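Local coordinates for 16S rRNA methylase (Uncultured bacterium, PDB 7JLZ), which probably methylates N1 of A1408 in the 16S rRNA of the 30S ribosomal subunit, a modification associated with aminoglycoside resistance, at residues 34-40 / 60-64; 91-97 / 120-126; 131-137 / 203-209. Where two conformers were deposited one is given. Numbering follows the deposited sequence.

Overall arrangement
The three contacts lie in series along the chain of a Rossmann-like methyltransferase fold, whose seven-stranded sheet has the strand order 3-2-1-4-5-7-6. Contact 1 sits beyond the C-terminal end of strand 26-31, where helices 37-45 and 58-70 meet and this family probably binds its cofactor. Contact 2 lies across the chain's centre, at the start of strand 94-100; the centres of contacts 1 and 2 are about 20 Å apart. Contact 3 pairs strands 129-135 and 205-211, its centre about 17 Å from contact 2's and 19 Å from contact 1's. Contacts 2 and 3 touch through neighbouring strands 94-100 and 129-135, with a Lys96-Glu132 salt bridge, and tie the sheet together; contact 1 touches neither.

Contact 1 (34-40 / 60-64); sequences GDGRYVY and QLENY. With SO4 (sulfate ion), chain E.
Build 34-40 as a glycine-rich turn running into a helix. Gly34 (phi/psi 81/-80) and Gly36 (80/3) adopt conformations in which a side chain would jam against the preceding carbonyl, and Asp35 (-121/12) lies between them. Gly36 is the N-cap of helix 37-45. Asp35 takes chi1 p, so its OD1 accepts from Arg37 N at 3.1 Å, an Asx turn. The second segment, 60-64, is part of helix 58-70; its nearest CA pair with the turn is Asp35-Gln60, 4.9 Å. Gln60, extended as m,t, donates from NE2 to Gly34 O at 2.9 Å, and its NE2 also bonds Glu55. This turn follows strand 26-31 with the sequence GTGDG, consistent with the glycine-rich motif that borders the S-adenosylmethionine pocket in class I methyltransferases. Leu61 (m,t) puts CD2 3.9 Å from Gly36 N, and a CB on Gly36 would be tight against it. Tyr64, chi1 -87° and chi2 -75°, lays its ring beneath the first helical turn: Arg37 CA stands 3.7 Å from the ring centroid, a CH-pi contact over the face. Tyr64 CE1 meets Tyr40 CD2 at 3.5 Å, the rings oblique at 49°; Tyr40 (chi1 t) reaches Glu71 with its hydroxyl. Arg37 is extended (t,t,t), its NE bonded to Lys186 O and its NH1 to sulfate O4 at 3.0 Å. Water 1 lies 2.6 Å from Asp35 O and 2.9 Å from Gln60 O, and accepts from Tyr64 N at 2.8 Å. Water 2 donates to Asp35 OD2 at 2.7 Å and accepts from Asn63 ND2 at 3.1 Å.

Contact 2 (91-97 / 120-126); sequences LGTADKL and LISNILK
Leu125 is where the chain leaves helix 120-124, and it pairs with Ala94 in a single parallel beta bridge, CA-CA 4.8 Å. Ala94 N donates to Ile124 O at 3.2 Å, and Ala94 O accepts from Lys126 N at 2.9 Å. Two residues earlier, Gly92, at positive phi (75/16), donates N to Asn123 O at 2.8 Å. Strand 94-100 is broken by a corner at Asp95 and continues from Lys96 in the main sheet; helices 115-118 and 120-124 lead to its parallel neighbour 129-135, a Rossmann-like beta-alpha-beta crossover. Leu97 (t,p) packs CD2 3.9 Å from Ile121 CG2 and CB 3.8 Å from Leu125 CD2. Lys126 (m,t,t,t) brings NZ to a long 3.6 Å salt bridge with Asp95 OD1. Water 3 accepts from Lys126 NZ at 2.5 Å and donates to Asp95 OD2 at 2.8 Å, which also takes Val27 N. Three backbone bonds and apolar packing thus join helix end to strand, with the Asp95-Lys126 pair on the solvent side.

Contact 3 (131-137 / 203-209); sequences CEIVLGY and PLYQLKF
Strand 205-211 is the antiparallel member of the sheet, inserted between strands 129-135 and 172-179 as the seventh strand is in class I methyltransferases. The axes of 131-135 and 205-209 approach to 4.6 Å at 160°. Past Pro203, Leu204 (m,t) sets CD2 over the Tyr137 ring, a CH-pi contact 4.2 Å from its centroid, and 3.5 Å from Gly136 CA, where a CB would clash. Tyr205 forms a hydrogen-bonded pair with Leu135, N to O 2.9 Å and O to N 2.8 Å. Gln206 faces Val134 in a non-hydrogen-bonded pair, and its NE2 donates to Glu132 OE2 at a very short 2.4 Å. Leu207 bonds Ile133, N to O 2.9 Å and O to N 2.8 Å, and its CD1 touches Leu135 CD1 at 4.0 Å. Lys208 lies across from Glu132, whose OE1 salt-bridges Lys96. Phe209 closes on Cys131, N to O 2.8 Å and O to N 3.0 Å, and Phe209 CE1 lies 3.8 Å from Ile133 CD1.

Contact 1 (34-40 / 60-64)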
loop_
_atom_site.group_PDB
_atom_site.type_symbol
_atom_site.label_atom_id
_atom_site.label_comp_id
_atom_site.label_asym_id
_atom_site.label_seq_id
_atom_site.Cartn_x
_atom_site.Cartn_y
_atom_site.Cartn_z
ATOM N N GLY A 34 -2.045 1.440 -8.226
ATOM C CA GLY A 34 -2.295 1.614 -9.652
ATOM C C GLY A 34 -2.561 3.066 -10.000
ATOM O O GLY A 34 -1.676 3.767 -10.498
ATOM N N ASP A 35 -3.795 3.518 -9.751
ATOM C CA ASP A 35 -4.214 4.879 -10.048
ATOM C C ASP A 35 -4.691 5.634 -8.816
ATOM O O ASP A 35 -5.277 6.714 -8.954
ATOM C CB ASP A 35 -5.330 4.888 -11.105
ATOM C CG ASP A 35 -6.556 4.059 -10.691
ATOM O OD1 ASP A 35 -6.567 3.464 -9.587
ATOM O OD2 ASP A 35 -7.509 3.995 -11.513
ATOM N N GLY A 36 -4.461 5.111 -7.618
ATOM C CA GLY A 36 -4.928 5.804 -6.444
ATOM C C GLY A 36 -6.398 5.627 -6.108
ATOM O O GLY A 36 -6.864 6.244 -5.141
ATOM N N ARG A 37 -7.144 4.802 -6.861
ATOM C CA ARG A 37 -8.555 4.576 -6.546
ATOM C C ARG A 37 -8.746 4.164 -5.091
ATOM O O ARG A 37 -9.649 4.665 -4.405
ATOM C CB ARG A 37 -9.130 3.512 -7.487
ATOM C CG ARG A 37 -10.534 3.028 -7.127
ATOM C CD ARG A 37 -10.896 1.801 -7.958
ATOM N NE ARG A 37 -12.175 1.193 -7.576
ATOM C CZ ARG A 37 -13.351 1.502 -8.119
ATOM N NH1 ARG A 37 -13.431 2.434 -9.062
ATOM N NH2 ARG A 37 -14.452 0.889 -7.714
ATOM N N TYR A 38 -7.886 3.268 -4.600
ATOM C CA TYR A 38 -7.991 2.765 -3.233
ATOM C C TYR A 38 -7.919 3.897 -2.220
ATOM O O TYR A 38 -8.652 3.902 -1.219
ATOM C CB TYR A 38 -6.869 1.759 -2.992
ATOM C CG TYR A 38 -6.935 0.969 -1.694
ATOM C CD1 TYR A 38 -7.728 -0.164 -1.605
ATOM C CD2 TYR A 38 -6.172 1.323 -0.591
ATOM C CE1 TYR A 38 -7.791 -0.908 -0.465
ATOM C CE2 TYR A 38 -6.225 0.574 0.578
ATOM C CZ TYR A 38 -7.041 -0.542 0.629
ATOM O OH TYR A 38 -7.113 -1.301 1.770
ATOM N N VAL A 39 -7.047 4.870 -2.478
ATOM C CA VAL A 39 -6.896 6.006 -1.570
ATOM C C VAL A 39 -8.187 6.814 -1.523
ATOM O O VAL A 39 -8.719 7.118 -0.447
ATOM C CB VAL A 39 -5.710 6.872 -2.017
ATOM C CG1 VAL A 39 -5.653 8.161 -1.176
ATOM C CG2 VAL A 39 -4.403 6.069 -1.889
ATOM N N TYR A 40 -8.717 7.152 -2.701
ATOM C CA TYR A 40 -9.952 7.926 -2.802
ATOM C C TYR A 40 -11.126 7.203 -2.148
ATOM O O TYR A 40 -11.875 7.789 -1.358
ATOM C CB TYR A 40 -10.233 8.193 -4.281
ATOM C CG TYR A 40 -11.622 8.685 -4.638
ATOM C CD1 TYR A 40 -11.931 10.038 -4.623
ATOM C CD2 TYR A 40 -12.605 7.796 -5.065
ATOM C CE1 TYR A 40 -13.206 10.484 -4.984
ATOM C CE2 TYR A 40 -13.865 8.236 -5.430
ATOM C CZ TYR A 40 -14.157 9.579 -5.387
ATOM O OH TYR A 40 -15.412 10.018 -5.751
ATOM N N GLN A 60 -0.027 8.399 -13.188
ATOM C CA GLN A 60 -0.771 7.391 -12.434
ATOM C C GLN A 60 -1.802 8.022 -11.520
ATOM O O GLN A 60 -2.885 7.465 -11.316
ATOM C CB GLN A 60 0.156 6.559 -11.553
ATOM C CG GLN A 60 0.997 5.577 -12.265
ATOM C CD GLN A 60 1.827 4.795 -11.298
ATOM O OE1 GLN A 60 3.043 4.978 -11.232
ATOM N NE2 GLN A 60 1.185 3.911 -10.539
ATOM N N LEU A 61 -1.446 9.137 -10.880
ATOM C CA LEU A 61 -2.253 9.692 -9.809
ATOM C C LEU A 61 -3.026 10.924 -10.243
ATOM O O LEU A 61 -3.709 11.531 -9.415
ATOM C CB LEU A 61 -1.373 10.016 -8.596
ATOM C CG LEU A 61 -0.627 8.794 -8.072
ATOM C CD1 LEU A 61 0.224 9.204 -6.874
ATOM C CD2 LEU A 61 -1.582 7.687 -7.700
ATOM N N GLU A 62 -2.959 11.279 -11.529
ATOM C CA GLU A 62 -3.601 12.496 -12.026
ATOM C C GLU A 62 -5.121 12.469 -11.836
ATOM O O GLU A 62 -5.707 13.419 -11.307
ATOM C CB GLU A 62 -3.246 12.687 -13.504
ATOM C CG GLU A 62 -4.144 13.667 -14.236
ATOM C CD GLU A 62 -3.763 13.852 -15.697
ATOM O OE1 GLU A 62 -2.651 13.438 -16.087
ATOM O OE2 GLU A 62 -4.584 14.413 -16.456
ATOM N N ASN A 63 -5.779 11.385 -12.260
ATOM C CA ASN A 63 -7.247 11.349 -12.255
ATOM C C ASN A 63 -7.808 11.411 -10.832
ATOM O O ASN A 63 -8.652 12.262 -10.526
ATOM C CB ASN A 63 -7.740 10.087 -12.973
ATOM C CG ASN A 63 -9.262 9.931 -12.922
ATOM O OD1 ASN A 63 -10.003 10.913 -12.966
ATOM N ND2 ASN A 63 -9.727 8.689 -12.836
ATOM N N TYR A 64 -7.353 10.520 -9.942
ATOM C CA TYR A 64 -7.940 10.469 -8.603
ATOM C C TYR A 64 -7.472 11.612 -7.712
ATOM O O TYR A 64 -8.211 12.008 -6.804
ATOM C CB TYR A 64 -7.671 9.111 -7.933
ATOM C CG TYR A 64 -8.767 8.133 -8.327
ATOM C CD1 TYR A 64 -10.043 8.231 -7.768
ATOM C CD2 TYR A 64 -8.551 7.168 -9.297
ATOM C CE1 TYR A 64 -11.077 7.370 -8.152
ATOM C CE2 TYR A 64 -9.584 6.295 -9.697
ATOM C CZ TYR A 64 -10.837 6.400 -9.109
ATOM O OH TYR A 64 -11.860 5.549 -9.499
HETATM S S SO4 E . -17.044 0.759 -10.385
HETATM O O1 SO4 E . -18.423 1.093 -10.145
HETATM O O2 SO4 E . -16.877 0.370 -11.762
HETATM O O3 SO4 E . -16.666 -0.335 -9.538
HETATM O O4 SO4 E . -16.224 1.908 -10.103
HETATM O O HOH W 1 -5.496 8.582 -10.815
HETATM O O HOH W 2 -8.202 5.990 -13.205
#

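Contact 2 (91-97 / 120-126)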
loop_
_atom_site.group_PDB
_atom_site.type_symbol
_atom_site.label_atom_id
_atom_site.label_comp_id
_atom_site.label_asym_id
_atom_site.label_seq_id
_atom_site.Cartn_x
_atom_site.Cartn_y
_atom_site.Cartn_z
ATOM N N LEU A 91 8.715 8.578 6.477
ATOM C CA LEU A 91 9.191 7.493 7.312
ATOM C C LEU A 91 8.712 7.697 8.744
ATOM O O LEU A 91 8.726 8.813 9.268
ATOM C CB LEU A 91 10.718 7.396 7.255
ATOM C CG LEU A 91 11.315 7.060 5.876
ATOM C CD1 LEU A 91 12.848 7.100 5.913
ATOM C CD2 LEU A 91 10.812 5.698 5.374
ATOM N N GLY A 92 8.253 6.612 9.362
ATOM C CA GLY A 92 7.791 6.660 10.732
ATOM C C GLY A 92 6.435 7.293 10.946
ATOM O O GLY A 92 6.100 7.617 12.090
ATOM N N THR A 93 5.631 7.461 9.890
ATOM C CA THR A 93 4.382 8.216 9.988
ATOM C C THR A 93 3.116 7.369 9.959
ATOM O O THR A 93 2.053 7.884 10.316
ATOM C CB THR A 93 4.269 9.259 8.857
ATOM O OG1 THR A 93 4.144 8.603 7.588
ATOM C CG2 THR A 93 5.479 10.196 8.839
ATOM N N ALA A 94 3.184 6.111 9.532
ATOM C CA ALA A 94 1.988 5.346 9.193
ATOM C C ALA A 94 1.525 4.475 10.355
ATOM O O ALA A 94 2.291 3.657 10.870
ATOM C CB ALA A 94 2.238 4.463 7.973
ATOM N N ASP A 95 0.255 4.631 10.734
ATOM C CA ASP A 95 -0.382 3.657 11.614
ATOM C C ASP A 95 -0.716 2.376 10.862
ATOM O O ASP A 95 -0.768 1.292 11.462
ATOM C CB ASP A 95 -1.647 4.258 12.225
ATOM C CG ASP A 95 -1.361 5.496 13.054
ATOM O OD1 ASP A 95 -0.751 5.358 14.142
ATOM O OD2 ASP A 95 -1.724 6.605 12.606
ATOM N N LYS A 96 -0.955 2.483 9.560
ATOM C CA LYS A 96 -1.201 1.319 8.723
ATOM C C LYS A 96 -0.533 1.527 7.377
ATOM O O LYS A 96 -0.579 2.623 6.818
ATOM C CB LYS A 96 -2.692 1.049 8.523
ATOM C CG LYS A 96 -2.934 -0.244 7.736
ATOM C CD LYS A 96 -4.389 -0.502 7.413
ATOM C CE LYS A 96 -4.527 -1.849 6.707
ATOM N NZ LYS A 96 -5.935 -2.150 6.333
ATOM N N LEU A 97 0.078 0.459 6.867
ATOM C CA LEU A 97 0.722 0.431 5.562
ATOM C C LEU A 97 0.071 -0.691 4.773
ATOM O O LEU A 97 0.133 -1.851 5.185
ATOM C CB LEU A 97 2.228 0.186 5.690
ATOM C CG LEU A 97 3.007 -0.008 4.394
ATOM C CD1 LEU A 97 2.912 1.218 3.498
ATOM C CD2 LEU A 97 4.472 -0.319 4.733
ATOM N N LEU A 120 12.269 -0.800 4.086
ATOM C CA LEU A 120 11.356 0.327 3.964
ATOM C C LEU A 120 10.038 0.059 4.672
ATOM O O LEU A 120 9.447 0.976 5.253
ATOM C CB LEU A 120 11.118 0.623 2.485
ATOM C CG LEU A 120 10.066 1.668 2.129
ATOM C CD1 LEU A 120 10.536 3.040 2.571
ATOM C CD2 LEU A 120 9.790 1.651 0.638
ATOM N N ILE A 121 9.570 -1.189 4.642
ATOM C CA ILE A 121 8.252 -1.522 5.186
ATOM C C ILE A 121 8.188 -1.201 6.674
ATOM O O ILE A 121 7.287 -0.497 7.143
ATOM C CB ILE A 121 7.929 -3.000 4.911
ATOM C CG1 ILE A 121 7.782 -3.225 3.408
ATOM C CG2 ILE A 121 6.660 -3.428 5.637
ATOM C CD1 ILE A 121 7.662 -4.691 3.037
ATOM N N SER A 122 9.144 -1.712 7.442
ATOM C CA SER A 122 9.123 -1.445 8.874
ATOM C C SER A 122 9.401 0.023 9.170
ATOM O O SER A 122 8.896 0.558 10.158
ATOM C CB SER A 122 10.132 -2.341 9.589
ATOM O OG SER A 122 9.635 -2.732 10.855
ATOM N N ASN A 123 10.184 0.694 8.324
ATOM C CA ASN A 123 10.544 2.079 8.610
ATOM C C ASN A 123 9.454 3.073 8.224
ATOM O O ASN A 123 9.457 4.194 8.732
ATOM C CB ASN A 123 11.868 2.435 7.928
ATOM C CG ASN A 123 13.069 1.869 8.683
ATOM O OD1 ASN A 123 12.915 1.039 9.578
ATOM N ND2 ASN A 123 14.255 2.322 8.335
ATOM N N ILE A 124 8.522 2.702 7.341
ATOM C CA ILE A 124 7.353 3.549 7.154
ATOM C C ILE A 124 6.447 3.492 8.384
ATOM O O ILE A 124 5.822 4.495 8.759
ATOM C CB ILE A 124 6.606 3.110 5.875
ATOM C CG1 ILE A 124 7.439 3.430 4.629
ATOM C CG2 ILE A 124 5.208 3.763 5.787
ATOM C CD1 ILE A 124 6.880 2.768 3.340
ATOM N N LEU A 125 6.380 2.340 9.043
ATOM C CA LEU A 125 5.396 2.102 10.090
ATOM C C LEU A 125 5.814 2.718 11.418
ATOM O O LEU A 125 6.994 2.706 11.776
ATOM C CB LEU A 125 5.195 0.601 10.292
ATOM C CG LEU A 125 4.340 -0.090 9.246
ATOM C CD1 LEU A 125 4.442 -1.596 9.404
ATOM C CD2 LEU A 125 2.916 0.380 9.432
ATOM N N LYS A 126 4.828 3.218 12.163
ATOM C CA LYS A 126 5.022 3.498 13.579
ATOM C C LYS A 126 5.204 2.184 14.331
ATOM O O LYS A 126 4.836 1.110 13.836
ATOM C CB LYS A 126 3.824 4.253 14.150
ATOM C CG LYS A 126 3.534 5.595 13.521
ATOM C CD LYS A 126 2.424 6.268 14.293
ATOM C CE LYS A 126 2.237 7.706 13.887
ATOM N NZ LYS A 126 1.187 8.347 14.724
HETATM O O HOH W 3 -0.769 9.155 13.366
#

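Contact 3 (131-137 / 203-209)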
loop_
_atom_site.group_PDB
_atom_site.type_symbol
_atom_site.label_atom_id
_atom_site.label_comp_id
_atom_site.label_asym_id
_atom_site.label_seq_id
_atom_site.Cartn_x
_atom_site.Cartn_y
_atom_site.Cartn_z
ATOM N N CYS A 131 0.791 -3.715 8.973
ATOM C CA CYS A 131 1.029 -3.805 7.540
ATOM C C CYS A 131 0.053 -4.807 6.947
ATOM O O CYS A 131 -0.143 -5.887 7.506
ATOM C CB CYS A 131 2.467 -4.231 7.242
ATOM S SG CYS A 131 2.840 -4.446 5.494
ATOM N N GLU A 132 -0.580 -4.435 5.839
ATOM C CA GLU A 132 -1.441 -5.339 5.090
ATOM C C GLU A 132 -0.847 -5.490 3.698
ATOM O O GLU A 132 -0.477 -4.492 3.064
ATOM C CB GLU A 132 -2.880 -4.811 5.019
ATOM C CG GLU A 132 -3.828 -5.679 4.178
ATOM C CD GLU A 132 -5.255 -5.147 4.138
ATOM O OE1 GLU A 132 -5.679 -4.494 5.113
ATOM O OE2 GLU A 132 -5.956 -5.388 3.125
ATOM N N ILE A 133 -0.701 -6.732 3.246
ATOM C CA ILE A 133 -0.123 -7.030 1.944
ATOM C C ILE A 133 -1.151 -7.831 1.168
ATOM O O ILE A 133 -1.601 -8.885 1.631
ATOM C CB ILE A 133 1.205 -7.799 2.056
ATOM C CG1 ILE A 133 2.242 -6.970 2.807
ATOM C CG2 ILE A 133 1.742 -8.146 0.681
ATOM C CD1 ILE A 133 3.612 -7.631 2.881
ATOM N N VAL A 134 -1.535 -7.318 0.007
ATOM C CA VAL A 134 -2.456 -8.000 -0.891
ATOM C C VAL A 134 -1.621 -8.677 -1.966
ATOM O O VAL A 134 -0.821 -8.022 -2.640
ATOM C CB VAL A 134 -3.465 -7.015 -1.499
ATOM C CG1 VAL A 134 -4.332 -7.712 -2.558
ATOM C CG2 VAL A 134 -4.332 -6.404 -0.392
ATOM N N LEU A 135 -1.794 -9.991 -2.113
ATOM C CA LEU A 135 -1.000 -10.806 -3.017
ATOM C C LEU A 135 -1.886 -11.381 -4.112
ATOM O O LEU A 135 -3.066 -11.681 -3.892
ATOM C CB LEU A 135 -0.310 -11.966 -2.279
ATOM C CG LEU A 135 0.852 -11.633 -1.343
ATOM C CD1 LEU A 135 1.415 -12.894 -0.688
ATOM C CD2 LEU A 135 1.929 -10.923 -2.122
ATOM N N GLY A 136 -1.298 -11.530 -5.296
ATOM C CA GLY A 136 -1.967 -12.196 -6.398
ATOM C C GLY A 136 -1.864 -11.473 -7.728
ATOM O O GLY A 136 -2.092 -12.082 -8.780
ATOM N N TYR A 137 -1.515 -10.180 -7.703
ATOM C CA TYR A 137 -1.433 -9.398 -8.938
ATOM C C TYR A 137 -0.108 -9.582 -9.671
ATOM O O TYR A 137 -0.083 -9.507 -10.907
ATOM C CB TYR A 137 -1.641 -7.909 -8.649
ATOM C CG TYR A 137 -3.067 -7.503 -8.328
ATOM C CD1 TYR A 137 -4.002 -7.300 -9.337
ATOM C CD2 TYR A 137 -3.473 -7.309 -7.017
ATOM C CE1 TYR A 137 -5.296 -6.918 -9.049
ATOM C CE2 TYR A 137 -4.771 -6.924 -6.717
ATOM C CZ TYR A 137 -5.679 -6.734 -7.740
ATOM O OH TYR A 137 -6.975 -6.359 -7.446
ATOM N N PRO A 203 -7.150 -16.118 -7.746
ATOM C CA PRO A 203 -7.460 -15.736 -6.368
ATOM C C PRO A 203 -6.542 -14.631 -5.881
ATOM O O PRO A 203 -5.392 -14.508 -6.307
ATOM C CB PRO A 203 -7.228 -17.032 -5.591
ATOM C CG PRO A 203 -6.098 -17.668 -6.320
ATOM C CD PRO A 203 -6.217 -17.261 -7.786
ATOM N N LEU A 204 -7.079 -13.811 -4.984
ATOM C CA LEU A 204 -6.307 -12.769 -4.323
ATOM C C LEU A 204 -6.324 -13.008 -2.819
ATOM O O LEU A 204 -7.317 -13.497 -2.267
ATOM C CB LEU A 204 -6.850 -11.371 -4.646
ATOM C CG LEU A 204 -6.715 -10.899 -6.102
ATOM C CD1 LEU A 204 -7.234 -9.477 -6.248
ATOM C CD2 LEU A 204 -5.264 -10.991 -6.593
ATOM N N TYR A 205 -5.223 -12.652 -2.162
ATOM C CA TYR A 205 -5.037 -12.929 -0.749
ATOM C C TYR A 205 -4.655 -11.654 -0.020
ATOM O O TYR A 205 -4.024 -10.757 -0.588
ATOM C CB TYR A 205 -3.953 -13.985 -0.514
ATOM C CG TYR A 205 -4.246 -15.271 -1.246
ATOM C CD1 TYR A 205 -5.082 -16.229 -0.691
ATOM C CD2 TYR A 205 -3.709 -15.512 -2.507
ATOM C CE1 TYR A 205 -5.358 -17.403 -1.368
ATOM C CE2 TYR A 205 -3.980 -16.671 -3.184
ATOM C CZ TYR A 205 -4.801 -17.616 -2.611
ATOM O OH TYR A 205 -5.065 -18.779 -3.292
ATOM N N GLN A 206 -5.066 -11.596 1.237
ATOM C CA GLN A 206 -4.785 -10.498 2.153
ATOM C C GLN A 206 -4.020 -11.062 3.341
ATOM O O GLN A 206 -4.455 -12.035 3.948
ATOM C CB GLN A 206 -6.102 -9.881 2.616
ATOM C CG GLN A 206 -6.017 -8.554 3.326
ATOM C CD GLN A 206 -7.396 -8.078 3.749
ATOM O OE1 GLN A 206 -8.081 -8.752 4.520
ATOM N NE2 GLN A 206 -7.822 -6.931 3.228
ATOM N N LEU A 207 -2.896 -10.444 3.680
ATOM C CA LEU A 207 -2.089 -10.867 4.814
ATOM C C LEU A 207 -1.849 -9.638 5.669
ATOM O O LEU A 207 -1.544 -8.571 5.130
ATOM C CB LEU A 207 -0.743 -11.463 4.365
ATOM C CG LEU A 207 -0.702 -12.843 3.702
ATOM C CD1 LEU A 207 -1.302 -12.814 2.296
ATOM C CD2 LEU A 207 0.719 -13.369 3.658
ATOM N N LYS A 208 -2.013 -9.773 6.985
ATOM C CA LYS A 208 -1.767 -8.672 7.909
ATOM C C LYS A 208 -0.641 -9.042 8.856
ATOM O O LYS A 208 -0.484 -10.204 9.235
ATOM C CB LYS A 208 -3.017 -8.306 8.720
ATOM C CG LYS A 208 -4.142 -7.805 7.806
ATOM C CD LYS A 208 -5.339 -7.281 8.576
ATOM C CE LYS A 208 -6.398 -6.746 7.610
ATOM N NZ LYS A 208 -7.660 -6.342 8.299
ATOM N N PHE A 209 0.137 -8.032 9.230
ATOM C CA PHE A 209 1.313 -8.219 10.063
ATOM C C PHE A 209 1.387 -7.103 11.087
ATOM O O PHE A 209 0.817 -6.023 10.911
ATOM C CB PHE A 209 2.620 -8.206 9.254
ATOM C CG PHE A 209 2.611 -9.102 8.040
ATOM C CD1 PHE A 209 2.029 -8.685 6.852
ATOM C CD2 PHE A 209 3.217 -10.342 8.086
ATOM C CE1 PHE A 209 2.034 -9.501 5.742
ATOM C CE2 PHE A 209 3.230 -11.156 6.982
ATOM C CZ PHE A 209 2.634 -10.733 5.808
#